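PDB 1LF6: glucoamylase from Thermoanaerobacterium thermosaccharolyticum, which hydrolyses terminal alpha-1,4-linked glucose units one after another from the non-reducing ends of glucan chains, releasing beta-D-glucose. Local coordinates for residues A[418-430]-A[467-481]. Residues are numbered along the deposited sequence; the frame is centred on the assembly and turned at random.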
# COMPACT_ATOMS: atom_id res chain seq x y z
N VAL A 418 3.29 27.01 4.54
CA VAL A 418 2.01 27.66 4.29
C VAL A 418 2.02 28.78 3.27
O VAL A 418 1.29 28.72 2.28
CB VAL A 418 1.40 28.18 5.61
CG1 VAL A 418 0.07 28.86 5.35
CG2 VAL A 418 1.22 27.00 6.59
N LYS A 419 2.84 29.80 3.50
CA LYS A 419 2.89 30.93 2.58
C LYS A 419 3.27 30.55 1.14
O LYS A 419 2.59 30.95 0.20
CB LYS A 419 3.84 32.02 3.11
CG LYS A 419 3.97 33.24 2.22
CD LYS A 419 4.37 34.47 3.03
CE LYS A 419 4.89 35.58 2.14
NZ LYS A 419 3.99 35.88 0.99
N PRO A 420 4.35 29.78 0.95
CA PRO A 420 4.67 29.43 -0.44
C PRO A 420 3.56 28.64 -1.16
O PRO A 420 3.29 28.89 -2.34
CB PRO A 420 5.98 28.64 -0.31
CG PRO A 420 5.96 28.15 1.12
CD PRO A 420 5.38 29.30 1.88
N LEU A 421 2.92 27.72 -0.46
CA LEU A 421 1.85 26.93 -1.08
C LEU A 421 0.60 27.78 -1.31
O LEU A 421 -0.05 27.66 -2.35
CB LEU A 421 1.50 25.71 -0.21
CG LEU A 421 2.56 24.61 -0.17
CD1 LEU A 421 2.09 23.49 0.73
CD2 LEU A 421 2.83 24.09 -1.59
N ALA A 422 0.27 28.63 -0.34
CA ALA A 422 -0.90 29.49 -0.48
C ALA A 422 -0.70 30.44 -1.66
O ALA A 422 -1.62 30.64 -2.45
CB ALA A 422 -1.12 30.29 0.81
N ASP A 423 0.49 31.01 -1.77
CA ASP A 423 0.79 31.94 -2.86
C ASP A 423 0.78 31.21 -4.19
O ASP A 423 0.38 31.77 -5.21
CB ASP A 423 2.16 32.60 -2.65
CG ASP A 423 2.19 33.55 -1.46
OD1 ASP A 423 1.12 34.09 -1.10
OD2 ASP A 423 3.28 33.75 -0.89
N PHE A 424 1.23 29.96 -4.19
CA PHE A 424 1.25 29.17 -5.42
C PHE A 424 -0.18 28.89 -5.88
O PHE A 424 -0.50 29.01 -7.07
CB PHE A 424 2.01 27.86 -5.20
CG PHE A 424 2.12 27.01 -6.43
CD1 PHE A 424 1.63 25.70 -6.43
CD2 PHE A 424 2.69 27.51 -7.59
CE1 PHE A 424 1.73 24.91 -7.57
CE2 PHE A 424 2.79 26.72 -8.73
CZ PHE A 424 2.30 25.42 -8.72
N ILE A 425 -1.04 28.51 -4.94
CA ILE A 425 -2.44 28.23 -5.25
C ILE A 425 -3.17 29.44 -5.82
O ILE A 425 -3.94 29.32 -6.78
CB ILE A 425 -3.20 27.76 -3.99
CG1 ILE A 425 -2.68 26.38 -3.56
CG2 ILE A 425 -4.70 27.70 -4.26
CD1 ILE A 425 -3.19 25.94 -2.20
N ILE A 426 -2.94 30.61 -5.23
CA ILE A 426 -3.60 31.83 -5.70
C ILE A 426 -3.12 32.23 -7.08
O ILE A 426 -3.82 32.91 -7.83
CB ILE A 426 -3.36 33.00 -4.71
CG1 ILE A 426 -4.05 32.69 -3.38
CG2 ILE A 426 -3.86 34.31 -5.32
CD1 ILE A 426 -4.09 33.85 -2.42
N LYS A 427 -1.92 31.79 -7.43
CA LYS A 427 -1.34 32.09 -8.73
C LYS A 427 -1.95 31.27 -9.86
O LYS A 427 -2.10 31.76 -10.98
CB LYS A 427 0.17 31.84 -8.67
CG LYS A 427 0.99 32.99 -9.15
CD LYS A 427 2.46 32.78 -8.87
CE LYS A 427 2.80 33.07 -7.42
NZ LYS A 427 4.27 33.23 -7.25
N ILE A 428 -2.31 30.02 -9.58
CA ILE A 428 -2.87 29.17 -10.63
C ILE A 428 -4.32 28.70 -10.45
O ILE A 428 -4.97 28.33 -11.43
CB ILE A 428 -1.99 27.94 -10.87
CG1 ILE A 428 -1.79 27.17 -9.57
CG2 ILE A 428 -0.64 28.38 -11.45
CD1 ILE A 428 -0.99 25.90 -9.73
N GLY A 429 -4.81 28.72 -9.22
CA GLY A 429 -6.18 28.28 -8.99
C GLY A 429 -7.22 29.23 -9.55
O GLY A 429 -6.87 30.30 -10.05
N PRO A 430 -8.52 28.89 -9.46
CA PRO A 430 -9.03 27.66 -8.86
C PRO A 430 -8.99 26.44 -9.76
O PRO A 430 -9.23 25.32 -9.31
CB PRO A 430 -10.45 28.05 -8.47
CG PRO A 430 -10.84 28.97 -9.59
CD PRO A 430 -9.61 29.84 -9.75
N ASP A 467 0.61 38.18 10.05
CA ASP A 467 0.74 38.61 8.66
C ASP A 467 -0.68 38.89 8.18
O ASP A 467 -1.22 38.19 7.33
CB ASP A 467 1.37 37.51 7.81
CG ASP A 467 1.59 37.93 6.38
OD1 ASP A 467 1.04 38.98 5.98
OD2 ASP A 467 2.29 37.21 5.64
N TYR A 468 -1.28 39.93 8.75
CA TYR A 468 -2.65 40.29 8.43
C TYR A 468 -2.90 40.60 6.95
O TYR A 468 -4.00 40.37 6.45
CB TYR A 468 -3.09 41.47 9.30
CG TYR A 468 -2.82 41.23 10.76
CD1 TYR A 468 -1.58 41.55 11.33
CD2 TYR A 468 -3.78 40.65 11.58
CE1 TYR A 468 -1.32 41.30 12.67
CE2 TYR A 468 -3.53 40.39 12.92
CZ TYR A 468 -2.30 40.71 13.46
OH TYR A 468 -2.04 40.45 14.79
N GLU A 469 -1.88 41.11 6.27
CA GLU A 469 -2.02 41.41 4.85
C GLU A 469 -2.29 40.13 4.07
O GLU A 469 -3.22 40.06 3.27
CB GLU A 469 -0.76 42.09 4.31
CG GLU A 469 -0.54 43.51 4.82
CD GLU A 469 0.63 44.19 4.14
OE1 GLU A 469 0.89 45.38 4.45
OE2 GLU A 469 1.30 43.55 3.30
N SER A 470 -1.47 39.11 4.29
CA SER A 470 -1.64 37.84 3.61
C SER A 470 -2.94 37.17 4.06
O SER A 470 -3.66 36.59 3.25
CB SER A 470 -0.45 36.91 3.90
OG SER A 470 0.75 37.41 3.34
N ALA A 471 -3.22 37.26 5.35
CA ALA A 471 -4.43 36.67 5.91
C ALA A 471 -5.67 37.14 5.14
O ALA A 471 -6.48 36.33 4.70
CB ALA A 471 -4.56 37.03 7.37
N GLN A 472 -5.80 38.45 4.99
CA GLN A 472 -6.94 39.03 4.28
C GLN A 472 -6.97 38.57 2.83
O GLN A 472 -8.03 38.23 2.29
CB GLN A 472 -6.87 40.55 4.32
CG GLN A 472 -8.05 41.22 3.65
CD GLN A 472 -7.90 42.72 3.56
OE1 GLN A 472 -7.81 43.41 4.57
NE2 GLN A 472 -7.88 43.23 2.33
N LYS A 473 -5.81 38.56 2.19
CA LYS A 473 -5.68 38.15 0.80
C LYS A 473 -6.15 36.70 0.59
O LYS A 473 -6.92 36.41 -0.33
CB LYS A 473 -4.22 38.28 0.38
CG LYS A 473 -3.92 37.88 -1.05
CD LYS A 473 -2.44 38.10 -1.37
CE LYS A 473 -2.09 37.64 -2.77
NZ LYS A 473 -2.95 38.29 -3.80
N TYR A 474 -5.67 35.81 1.45
CA TYR A 474 -6.03 34.40 1.37
C TYR A 474 -7.52 34.17 1.56
O TYR A 474 -8.16 33.51 0.75
CB TYR A 474 -5.25 33.61 2.43
CG TYR A 474 -3.75 33.58 2.19
CD1 TYR A 474 -2.87 33.36 3.24
CD2 TYR A 474 -3.22 33.76 0.91
CE1 TYR A 474 -1.49 33.33 3.03
CE2 TYR A 474 -1.84 33.73 0.69
CZ TYR A 474 -0.98 33.51 1.76
OH TYR A 474 0.38 33.50 1.56
N GLN A 475 -8.09 34.74 2.63
CA GLN A 475 -9.51 34.58 2.90
C GLN A 475 -10.42 35.14 1.82
O GLN A 475 -11.43 34.54 1.49
CB GLN A 475 -9.89 35.20 4.24
CG GLN A 475 -9.66 34.29 5.42
CD GLN A 475 -10.48 33.00 5.37
OE1 GLN A 475 -10.30 32.13 6.22
NE2 GLN A 475 -11.37 32.87 4.39
N GLU A 476 -10.06 36.31 1.29
CA GLU A 476 -10.85 36.92 0.23
C GLU A 476 -10.92 35.99 -0.97
O GLU A 476 -11.97 35.83 -1.59
CB GLU A 476 -10.24 38.26 -0.19
CG GLU A 476 -10.84 39.47 0.52
CD GLU A 476 -10.14 40.77 0.16
OE1 GLU A 476 -9.99 41.04 -1.05
OE2 GLU A 476 -9.75 41.51 1.08
N LYS A 477 -9.79 35.39 -1.31
CA LYS A 477 -9.71 34.47 -2.43
C LYS A 477 -10.59 33.25 -2.11
O LYS A 477 -11.41 32.84 -2.93
CB LYS A 477 -8.26 34.03 -2.65
CG LYS A 477 -8.00 33.30 -3.95
CD LYS A 477 -8.23 34.20 -5.17
CE LYS A 477 -7.24 35.34 -5.23
NZ LYS A 477 -7.41 36.16 -6.47
N ALA A 478 -10.41 32.70 -0.92
CA ALA A 478 -11.18 31.54 -0.49
C ALA A 478 -12.68 31.78 -0.58
O ALA A 478 -13.43 30.93 -1.07
CB ALA A 478 -10.79 31.16 0.94
N ASP A 479 -13.12 32.94 -0.10
CA ASP A 479 -14.54 33.29 -0.13
C ASP A 479 -15.04 33.41 -1.57
O ASP A 479 -16.15 32.98 -1.88
CB ASP A 479 -14.77 34.62 0.60
CG ASP A 479 -14.59 34.51 2.10
OD1 ASP A 479 -14.69 35.55 2.79
OD2 ASP A 479 -14.35 33.39 2.61
N ASN A 480 -14.22 34.00 -2.43
CA ASN A 480 -14.58 34.17 -3.83
C ASN A 480 -14.74 32.81 -4.51
O ASN A 480 -15.76 32.53 -5.14
CB ASN A 480 -13.50 34.99 -4.55
CG ASN A 480 -13.77 35.13 -6.04
OD1 ASN A 480 -14.80 35.67 -6.45
ND2 ASN A 480 -12.85 34.64 -6.86
N TRP A 481 -13.72 31.96 -4.38
CA TRP A 481 -13.77 30.64 -4.99
C TRP A 481 -14.91 29.80 -4.41
O TRP A 481 -15.54 29.03 -5.12
CB TRP A 481 -12.43 29.92 -4.80
CG TRP A 481 -11.29 30.57 -5.53
CD1 TRP A 481 -11.34 31.70 -6.30
CD2 TRP A 481 -9.92 30.13 -5.55
NE1 TRP A 481 -10.09 31.98 -6.80
CE2 TRP A 481 -9.20 31.03 -6.36
CE3 TRP A 481 -9.24 29.05 -4.97
CZ2 TRP A 481 -7.83 30.90 -6.60
CZ3 TRP A 481 -7.87 28.92 -5.21
CH2 TRP A 481 -7.19 29.83 -6.01
O HOH W 1 -6.19 33.89 -8.30
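Y474 fits as a knob into a hole formed by K419, A422, D423 and I426, where two helices of the (alpha/alpha) barrel of this GH15 enzyme cross at 42°, away from the probable catalytic glutamates. With CG anti to its carbonyl carbon (chi1 -66°), the Y474 ring reaches back over its own helix: S470 O lies over one face, and A422 CB packs on the other, 3.4 Å from Y474 CZ. Beyond CB and CG of Y474, CD2 meets I426 CD1 at the ring edge, CE2 lies near both A422 CB and D423 OD1, and Y474 OH donates to D423 OD1 (2.8 Å) from above the carboxylate plane. D423 OD2 takes K419 NZ on its syn lone pair; this salt bridge probably restrains the carboxylate. About one turn on from Y474, K477 CE lies against I426 CG2. Farther along, W481 is sandwiched between K477 CG and P430 CB, which sits 3.8 Å from the centroid of the six-membered ring, while I425 CG2 touches CZ3. Replacing this tryptophan with alanine would probably leave P430 without the ring face it packs on and open a gap beside I425. Water 1, in the plane of the indole at its edge, donates to I426 O (2.6 Å) and accepts from K477 NZ.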